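Local atomic coordinates of ABC transporter substrate-binding protein (Staphylococcus aureus subsp. aureus NCTC 8325, PDB entry 3UN6), a protein that probably serves as the zinc-binding, substrate-capturing component of an ABC-type import system, although the substrate it delivers is not established. Residues V36-Y41 and E68-N73; H62-L67 and A237-Q242; T92-A97 and Y146-L151. One frame throughout, in Å; residues are numbered along the deposited sequence.

Contact 1 of 3, residues V36-Y41 and E68-N73; sequences VIKIGY and ELVKFN. With PO4 (phosphate ion), chain D.
Five backbone hydrogen bonds join Ile37, Ile39 and Tyr41 to residues 68-72, the last reaching Phe72 just past the strand end. Glu68 N donates to Ile37 O (2.8 Å), Ile39 N to Glu68 O, Val70 N to Ile39 O, Tyr41 N to Val70 O, and Phe72 N to Tyr41 O. Ile39, flanked by Glu68 and Val70, thus uses both its N-H and its carbonyl. Four CA-H...O contacts alternate with these bonds, among them Gly40 CA to Val70 O at 3.2 Å.

The pairing is parallel, axes 4.6 Å apart, as expected of a beta-alpha-beta unit in which helix 48-58 links strands 36-41 and 66-71. Strand 66-71 is outermost in its sheet.

Among aromatic contacts, Tyr41 lays its ring over Lys71, whose CA sits 4.1 Å from the ring centroid. Tyr41 CE1 also meets Leu69 CB at 3.8 Å, and one water joins Tyr41 OH to Leu69 O.

As for charges, Lys38 and Glu68 run side by side, yet Lys38 NZ stays 4.1 Å from Glu68 OE2, beyond a salt bridge. Lys71 NZ donates to O3 of a phosphate, probably from the crystallisation liquor, at 3.0 Å; Lys266 shares that ion.

Contact 2 of 3, residues H62-L67 and A237-Q242; sequences HPKYKL and AQAFVQ
The Tyr65 ring receives Phe240 CB over one face: this carbon lies 4.1 Å from the ring centroid and 24° off the normal, displaced toward the rim, which meets the geometry of a CH-pi contact. At the edge of the Phe240 ring, in its plane, sits Tyr65 OH, 3.5 Å from Phe240 CD1. The two ring planes are inclined at 75° with centroids 5.7 Å apart, an oblique arrangement.

The CB of Tyr65 already points toward the helix, and a chi1 of 58° sets CG between the backbone N and the carbonyl carbon. The outer end of the ring lies against the helix backbone, with Tyr65 OH 3.4 Å from Phe240 CA. Beyond the tyrosine, Leu67 crosses Phe240 at about a right angle, and both its methyls meet the ring: Leu67 CD1 and CD2 are each 3.9 Å from Phe240 CE1. Next to this aromatic pair, Ala239 CB touches Tyr65 CE2 at 4.1 Å, while the extended Lys64 chain brings its CD to 3.9 Å from the same methyl.

The contact packs helix 234-250 against the start of strand 66-71 and the loop before it. Leu57 of helix 48-58 touches Tyr65 and Leu67, and Ile37 of strand 36-41 touches both aromatic residues.

No hydrogen bond passes between the two segments, and the meeting is carried by carbon surfaces. The tyrosine hydroxyl finds its polar partner one helical turn beyond Ala239, in the carboxylate of Asp243. A single side chain therefore combines apolar packing through its ring with a hydrogen bond from its tip to the same helix.

Contact 3 of 3, residues T92-A97 and Y146-L151; sequences TLIELA and YSTHYL. With PO4 (phosphate ion), chain E.
Glu95 and Thr148 cross at about a right angle, with Glu95 OE2 2.7 Å from Thr148 OG1. That distance fits a hydrogen bond, but the one hydroxyl proton also has Tyr219 O as an acceptor, so its placement is not settled. The glutamate chain bends at chi2 (82°), which turns CD back from an extended course. Its other oxygen, OE1, lies 3.1 Å from Thr148 N at a poor angle; a water instead mediates, donating to Glu95 OE1 and accepting from Thr148 N, each at 2.8 Å. Leu151 CD1 also closes on Glu95 OE2, placing a methyl beside the carboxylate.

The glutamate thus faces the first turn of helix 148-159, where Ser147 is the N-cap, its OG accepting from Tyr150 N. The positive end of the helix dipole would probably favour a carboxylate here. Strand 89-93, leading into helix 94-102, belongs to the five-stranded sheet, whereas helix 148-159 follows strand 138-142 of the second; the contact bridges both regions, consistent with a two-lobed periplasmic-binding-protein fold.

Leu93 crosses His149 at about a right angle, its CD2 in the plane of the imidazole at the edge, 3.9 Å from His149 CE1. The Leu93 side chain lies about 4 Å from the bound zinc ion and touches the zinc ligand Cys221; His149 NE2 is hydrogen-bonded to Asn118 OD1.

Tyr146 lays its backbone against Glu95, with Tyr146 C 3.6 Å from Glu95 CB. Its ring leads away, presenting an edge to Leu96 CD1, and its hydroxyl approaches a phosphate, probably from the crystallisation liquor, that Arg145 also binds.

How the contacts relate
From the N terminus, strand 36-41 runs first, and contact 1 closes when the chain returns through helix 48-58 to strand 66-71. Contact 2 opens just before, at residues 62-67, and closes only at helix 234-250, so contacts 1 and 2 cross along the chain. They also touch in space: Ile37 N lies 2.7 Å from Lys66 O, and Ile39 packs on Leu67. Contact 3, joining 92-97 to 146-151, follows contact 1 in series and nests inside the long loop of contact 2. It shares the five-stranded sheet with the others through strand 89-93, and ties that sheet to helix 148-159, which follows strand 138-142 of the other sheet, about 19 Å between centres from contact 1.

Contact 1 of 3, residues V36-Y41 and E68-N73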
# COMPACT_ATOMS: atom_id res chain seq x y z
N VAL A 36 19.53 9.59 -11.97
CA VAL A 36 18.27 8.88 -12.19
C VAL A 36 17.89 8.10 -10.94
O VAL A 36 18.69 7.34 -10.41
CB VAL A 36 18.40 7.88 -13.36
CG1 VAL A 36 17.08 7.14 -13.57
CG2 VAL A 36 18.83 8.60 -14.65
N ILE A 37 16.68 8.32 -10.45
CA ILE A 37 16.15 7.58 -9.32
C ILE A 37 15.09 6.67 -9.89
O ILE A 37 14.15 7.14 -10.53
CB ILE A 37 15.50 8.49 -8.25
CG1 ILE A 37 16.49 9.57 -7.81
CG2 ILE A 37 15.05 7.68 -7.07
CD1 ILE A 37 15.91 10.56 -6.81
N LYS A 38 15.26 5.37 -9.68
CA LYS A 38 14.29 4.36 -10.13
C LYS A 38 13.46 3.90 -8.94
O LYS A 38 14.01 3.35 -7.96
CB LYS A 38 14.98 3.12 -10.69
CG LYS A 38 15.61 3.20 -12.05
CD LYS A 38 16.01 1.74 -12.46
CE LYS A 38 16.41 1.56 -13.91
NZ LYS A 38 17.76 2.07 -14.25
N ILE A 39 12.15 4.05 -9.03
CA ILE A 39 11.28 3.69 -7.93
C ILE A 39 10.25 2.71 -8.39
O ILE A 39 9.55 2.95 -9.41
CB ILE A 39 10.54 4.90 -7.33
CG1 ILE A 39 11.50 6.00 -6.88
CG2 ILE A 39 9.63 4.46 -6.17
CD1 ILE A 39 12.39 5.68 -5.68
N GLY A 40 10.12 1.63 -7.65
CA GLY A 40 9.17 0.57 -7.97
C GLY A 40 7.78 0.70 -7.36
O GLY A 40 7.62 1.22 -6.25
N TYR A 41 6.78 0.19 -8.07
CA TYR A 41 5.42 0.24 -7.59
C TYR A 41 4.50 -0.77 -8.25
O TYR A 41 4.80 -1.32 -9.33
CB TYR A 41 4.81 1.63 -7.91
CG TYR A 41 4.50 1.83 -9.37
CD1 TYR A 41 5.50 2.13 -10.29
CD2 TYR A 41 3.20 1.69 -9.85
CE1 TYR A 41 5.22 2.29 -11.63
CE2 TYR A 41 2.91 1.85 -11.20
CZ TYR A 41 3.93 2.16 -12.08
OH TYR A 41 3.65 2.31 -13.41
N GLU A 68 12.36 7.55 -12.68
CA GLU A 68 11.90 6.46 -13.51
C GLU A 68 11.03 5.58 -12.64
O GLU A 68 11.48 5.08 -11.60
CB GLU A 68 13.06 5.65 -14.10
CG GLU A 68 12.60 4.34 -14.75
CD GLU A 68 13.69 3.64 -15.56
OE1 GLU A 68 13.50 2.44 -15.88
OE2 GLU A 68 14.73 4.28 -15.88
N LEU A 69 9.77 5.41 -13.05
CA LEU A 69 8.83 4.58 -12.31
C LEU A 69 8.79 3.18 -12.95
O LEU A 69 8.43 3.03 -14.12
CB LEU A 69 7.45 5.23 -12.31
CG LEU A 69 7.35 6.62 -11.69
CD1 LEU A 69 5.94 7.15 -11.88
CD2 LEU A 69 7.72 6.61 -10.21
N VAL A 70 9.12 2.17 -12.17
CA VAL A 70 9.21 0.79 -12.65
C VAL A 70 8.04 -0.04 -12.08
O VAL A 70 7.94 -0.23 -10.85
CB VAL A 70 10.58 0.19 -12.24
CG1 VAL A 70 10.77 -1.22 -12.79
CG2 VAL A 70 11.72 1.12 -12.68
N LYS A 71 7.18 -0.54 -12.97
CA LYS A 71 5.97 -1.28 -12.57
C LYS A 71 6.13 -2.78 -12.37
O LYS A 71 6.75 -3.46 -13.18
CB LYS A 71 4.86 -1.06 -13.61
CG LYS A 71 3.53 -1.66 -13.19
CD LYS A 71 2.41 -1.41 -14.20
CE LYS A 71 2.56 -2.30 -15.41
NZ LYS A 71 1.37 -2.15 -16.29
N PHE A 72 5.48 -3.29 -11.33
CA PHE A 72 5.49 -4.71 -10.98
C PHE A 72 4.05 -5.17 -10.83
O PHE A 72 3.18 -4.36 -10.57
CB PHE A 72 6.27 -4.92 -9.68
CG PHE A 72 7.74 -4.65 -9.81
CD1 PHE A 72 8.25 -3.39 -9.54
CD2 PHE A 72 8.58 -5.64 -10.27
CE1 PHE A 72 9.60 -3.12 -9.69
CE2 PHE A 72 9.94 -5.39 -10.43
CZ PHE A 72 10.46 -4.10 -10.14
N ASN A 73 3.79 -6.47 -11.04
CA ASN A 73 2.44 -7.03 -10.94
C ASN A 73 2.20 -7.74 -9.60
O ASN A 73 1.08 -8.10 -9.29
CB ASN A 73 2.19 -8.07 -12.04
CG ASN A 73 2.45 -7.55 -13.44
OD1 ASN A 73 3.02 -8.25 -14.28
ND2 ASN A 73 2.03 -6.30 -13.69
P PO4 D . 1.70 -3.10 -19.91
O1 PO4 D . 0.25 -3.16 -20.34
O2 PO4 D . 2.08 -1.66 -19.66
O3 PO4 D . 1.89 -3.88 -18.64
O4 PO4 D . 2.55 -3.65 -21.03
O HOH W 1 5.97 2.71 -15.24

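Contact 2 of 3, residues H62-L67 and A237-Q242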
# COMPACT_ATOMS: atom_id res chain seq x y z
N HIS A 62 14.42 22.86 -15.15
CA HIS A 62 15.57 21.98 -14.93
C HIS A 62 15.41 21.22 -13.63
O HIS A 62 15.82 21.70 -12.57
CB HIS A 62 16.88 22.77 -14.95
CG HIS A 62 17.32 23.19 -16.32
ND1 HIS A 62 18.08 22.38 -17.14
CD2 HIS A 62 17.10 24.33 -17.02
CE1 HIS A 62 18.31 23.00 -18.28
NE2 HIS A 62 17.72 24.18 -18.24
N PRO A 63 14.80 20.03 -13.70
CA PRO A 63 14.59 19.21 -12.52
C PRO A 63 15.92 18.76 -11.92
O PRO A 63 16.90 18.58 -12.66
CB PRO A 63 13.79 18.02 -13.05
CG PRO A 63 14.14 17.94 -14.48
CD PRO A 63 14.38 19.34 -14.93
N LYS A 64 15.94 18.57 -10.61
CA LYS A 64 17.16 18.18 -9.89
C LYS A 64 17.57 16.70 -10.03
O LYS A 64 18.67 16.32 -9.65
CB LYS A 64 17.04 18.57 -8.41
CG LYS A 64 16.87 20.07 -8.20
CD LYS A 64 16.81 20.45 -6.73
CE LYS A 64 16.73 21.96 -6.57
NZ LYS A 64 16.70 22.36 -5.13
N TYR A 65 16.69 15.88 -10.58
CA TYR A 65 16.93 14.44 -10.76
C TYR A 65 15.95 13.96 -11.83
O TYR A 65 15.08 14.73 -12.28
CB TYR A 65 16.70 13.68 -9.44
CG TYR A 65 15.30 13.88 -8.88
CD1 TYR A 65 14.31 12.93 -9.06
CD2 TYR A 65 14.95 15.05 -8.22
CE1 TYR A 65 13.00 13.14 -8.57
CE2 TYR A 65 13.67 15.27 -7.73
CZ TYR A 65 12.71 14.32 -7.91
OH TYR A 65 11.44 14.58 -7.43
N LYS A 66 16.11 12.71 -12.25
CA LYS A 66 15.18 12.07 -13.17
C LYS A 66 14.50 10.96 -12.38
O LYS A 66 15.16 10.24 -11.61
CB LYS A 66 15.88 11.47 -14.38
CG LYS A 66 16.60 12.46 -15.25
CD LYS A 66 17.21 11.76 -16.45
CE LYS A 66 18.08 12.71 -17.25
NZ LYS A 66 18.75 12.05 -18.39
N LEU A 67 13.20 10.82 -12.55
CA LEU A 67 12.43 9.83 -11.86
C LEU A 67 11.93 8.80 -12.85
O LEU A 67 11.18 9.12 -13.79
CB LEU A 67 11.27 10.49 -11.11
CG LEU A 67 10.33 9.63 -10.28
CD1 LEU A 67 11.09 8.78 -9.25
CD2 LEU A 67 9.30 10.51 -9.59
N ALA A 237 18.03 12.95 -2.76
CA ALA A 237 17.02 12.28 -1.94
C ALA A 237 16.09 13.33 -1.33
O ALA A 237 14.87 13.17 -1.35
CB ALA A 237 17.68 11.47 -0.84
N GLN A 238 16.66 14.40 -0.81
CA GLN A 238 15.86 15.47 -0.22
C GLN A 238 14.97 16.14 -1.27
O GLN A 238 13.83 16.43 -0.99
CB GLN A 238 16.77 16.51 0.46
CG GLN A 238 16.00 17.61 1.18
CD GLN A 238 15.20 17.08 2.37
OE1 GLN A 238 15.79 16.64 3.37
NE2 GLN A 238 13.87 17.15 2.29
N ALA A 239 15.51 16.42 -2.45
CA ALA A 239 14.71 17.05 -3.53
C ALA A 239 13.53 16.14 -3.89
O ALA A 239 12.39 16.58 -3.99
CB ALA A 239 15.58 17.33 -4.76
N PHE A 240 13.81 14.85 -4.02
CA PHE A 240 12.75 13.89 -4.34
C PHE A 240 11.62 13.83 -3.27
O PHE A 240 10.43 13.94 -3.60
CB PHE A 240 13.37 12.52 -4.63
CG PHE A 240 12.38 11.44 -4.75
CD1 PHE A 240 11.35 11.54 -5.68
CD2 PHE A 240 12.45 10.32 -3.94
CE1 PHE A 240 10.40 10.56 -5.80
CE2 PHE A 240 11.51 9.32 -4.06
CZ PHE A 240 10.47 9.45 -5.00
N VAL A 241 11.99 13.71 -2.01
CA VAL A 241 11.01 13.66 -0.92
C VAL A 241 10.22 14.97 -0.83
O VAL A 241 9.04 14.98 -0.48
CB VAL A 241 11.69 13.37 0.43
CG1 VAL A 241 10.72 13.63 1.59
CG2 VAL A 241 12.21 11.96 0.44
N GLN A 242 10.89 16.06 -1.15
CA GLN A 242 10.26 17.38 -1.17
C GLN A 242 9.18 17.47 -2.27
O GLN A 242 8.11 18.00 -2.03
CB GLN A 242 11.32 18.45 -1.42
CG GLN A 242 10.75 19.86 -1.67
CD GLN A 242 10.28 20.54 -0.42
OE1 GLN A 242 11.08 21.09 0.36
NE2 GLN A 242 8.95 20.58 -0.23

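Contact 3 of 3, residues T92-A97 and Y146-L151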
# COMPACT_ATOMS: atom_id res chain seq x y z
N THR A 92 5.74 0.40 -1.05
CA THR A 92 5.60 -1.02 -0.69
C THR A 92 4.87 -1.26 0.62
O THR A 92 4.72 -0.35 1.45
CB THR A 92 7.03 -1.70 -0.63
OG1 THR A 92 6.92 -3.13 -0.52
CG2 THR A 92 7.84 -1.17 0.53
N LEU A 93 4.38 -2.48 0.79
CA LEU A 93 3.71 -2.88 2.02
C LEU A 93 4.67 -2.63 3.20
O LEU A 93 5.85 -3.04 3.16
CB LEU A 93 3.34 -4.35 1.99
CG LEU A 93 2.46 -4.79 0.81
CD1 LEU A 93 2.30 -6.30 0.88
CD2 LEU A 93 1.10 -4.06 0.83
N ILE A 94 4.18 -1.96 4.25
CA ILE A 94 5.05 -1.60 5.37
C ILE A 94 5.56 -2.83 6.14
O ILE A 94 6.70 -2.84 6.59
CB ILE A 94 4.38 -0.52 6.31
CG1 ILE A 94 5.41 0.03 7.31
CG2 ILE A 94 3.13 -1.07 7.02
CD1 ILE A 94 4.83 1.07 8.31
N GLU A 95 4.73 -3.88 6.24
CA GLU A 95 5.11 -5.08 6.99
C GLU A 95 6.17 -5.84 6.24
O GLU A 95 7.07 -6.38 6.85
CB GLU A 95 3.91 -6.01 7.29
CG GLU A 95 2.81 -5.42 8.25
CD GLU A 95 1.79 -4.50 7.56
OE1 GLU A 95 1.90 -4.25 6.33
OE2 GLU A 95 0.85 -4.03 8.25
N LEU A 96 6.03 -5.88 4.92
CA LEU A 96 6.97 -6.57 4.01
C LEU A 96 8.34 -5.92 4.08
O LEU A 96 9.38 -6.60 4.16
CB LEU A 96 6.42 -6.52 2.58
CG LEU A 96 7.17 -7.27 1.48
CD1 LEU A 96 7.45 -8.73 1.87
CD2 LEU A 96 6.40 -7.16 0.14
N ALA A 97 8.34 -4.59 4.04
CA ALA A 97 9.55 -3.79 4.19
C ALA A 97 10.18 -3.97 5.61
O ALA A 97 11.38 -4.07 5.76
CB ALA A 97 9.23 -2.31 3.91
N TYR A 146 2.78 -10.74 4.84
CA TYR A 146 3.19 -9.58 5.63
C TYR A 146 2.50 -8.38 5.03
O TYR A 146 3.07 -7.65 4.21
CB TYR A 146 4.71 -9.43 5.65
CG TYR A 146 5.41 -10.72 6.08
CD1 TYR A 146 5.08 -11.33 7.28
CD2 TYR A 146 6.40 -11.30 5.30
CE1 TYR A 146 5.70 -12.52 7.68
CE2 TYR A 146 7.02 -12.48 5.69
CZ TYR A 146 6.67 -13.08 6.88
OH TYR A 146 7.27 -14.25 7.29
N SER A 147 1.25 -8.19 5.44
CA SER A 147 0.45 -7.10 4.92
C SER A 147 -0.56 -6.63 5.92
O SER A 147 -0.95 -7.38 6.80
CB SER A 147 -0.27 -7.54 3.64
OG SER A 147 -1.25 -8.57 3.87
N THR A 148 -0.96 -5.38 5.80
CA THR A 148 -2.02 -4.79 6.60
C THR A 148 -3.36 -5.50 6.30
O THR A 148 -4.25 -5.54 7.11
CB THR A 148 -2.11 -3.28 6.31
OG1 THR A 148 -0.92 -2.66 6.80
CG2 THR A 148 -3.36 -2.59 6.96
N HIS A 149 -3.45 -6.07 5.11
CA HIS A 149 -4.64 -6.81 4.67
C HIS A 149 -4.86 -8.02 5.54
O HIS A 149 -5.99 -8.26 5.98
CB HIS A 149 -4.47 -7.17 3.20
CG HIS A 149 -4.10 -6.00 2.37
ND1 HIS A 149 -2.79 -5.68 2.09
CD2 HIS A 149 -4.86 -4.99 1.87
CE1 HIS A 149 -2.76 -4.55 1.40
NE2 HIS A 149 -4.00 -4.11 1.25
N TYR A 150 -3.80 -8.79 5.82
CA TYR A 150 -3.88 -9.91 6.76
C TYR A 150 -4.37 -9.41 8.13
O TYR A 150 -5.23 -10.03 8.76
CB TYR A 150 -2.52 -10.59 6.93
CG TYR A 150 -2.45 -11.60 8.06
CD1 TYR A 150 -1.88 -11.29 9.29
CD2 TYR A 150 -3.01 -12.87 7.91
CE1 TYR A 150 -1.83 -12.24 10.32
CE2 TYR A 150 -2.96 -13.79 8.91
CZ TYR A 150 -2.38 -13.48 10.11
OH TYR A 150 -2.37 -14.45 11.08
N LEU A 151 -3.81 -8.31 8.60
CA LEU A 151 -4.18 -7.76 9.90
C LEU A 151 -5.63 -7.29 9.93
O LEU A 151 -6.33 -7.50 10.91
CB LEU A 151 -3.24 -6.59 10.28
CG LEU A 151 -1.75 -6.97 10.32
CD1 LEU A 151 -0.90 -5.71 10.59
CD2 LEU A 151 -1.47 -8.07 11.34
P PO4 E . 9.66 -16.38 6.29
O1 PO4 E . 9.71 -17.69 5.54
O2 PO4 E . 8.52 -15.55 5.76
O3 PO4 E . 9.43 -16.66 7.76
O4 PO4 E . 10.93 -15.60 6.12
O HOH W 2 0.43 -3.65 4.06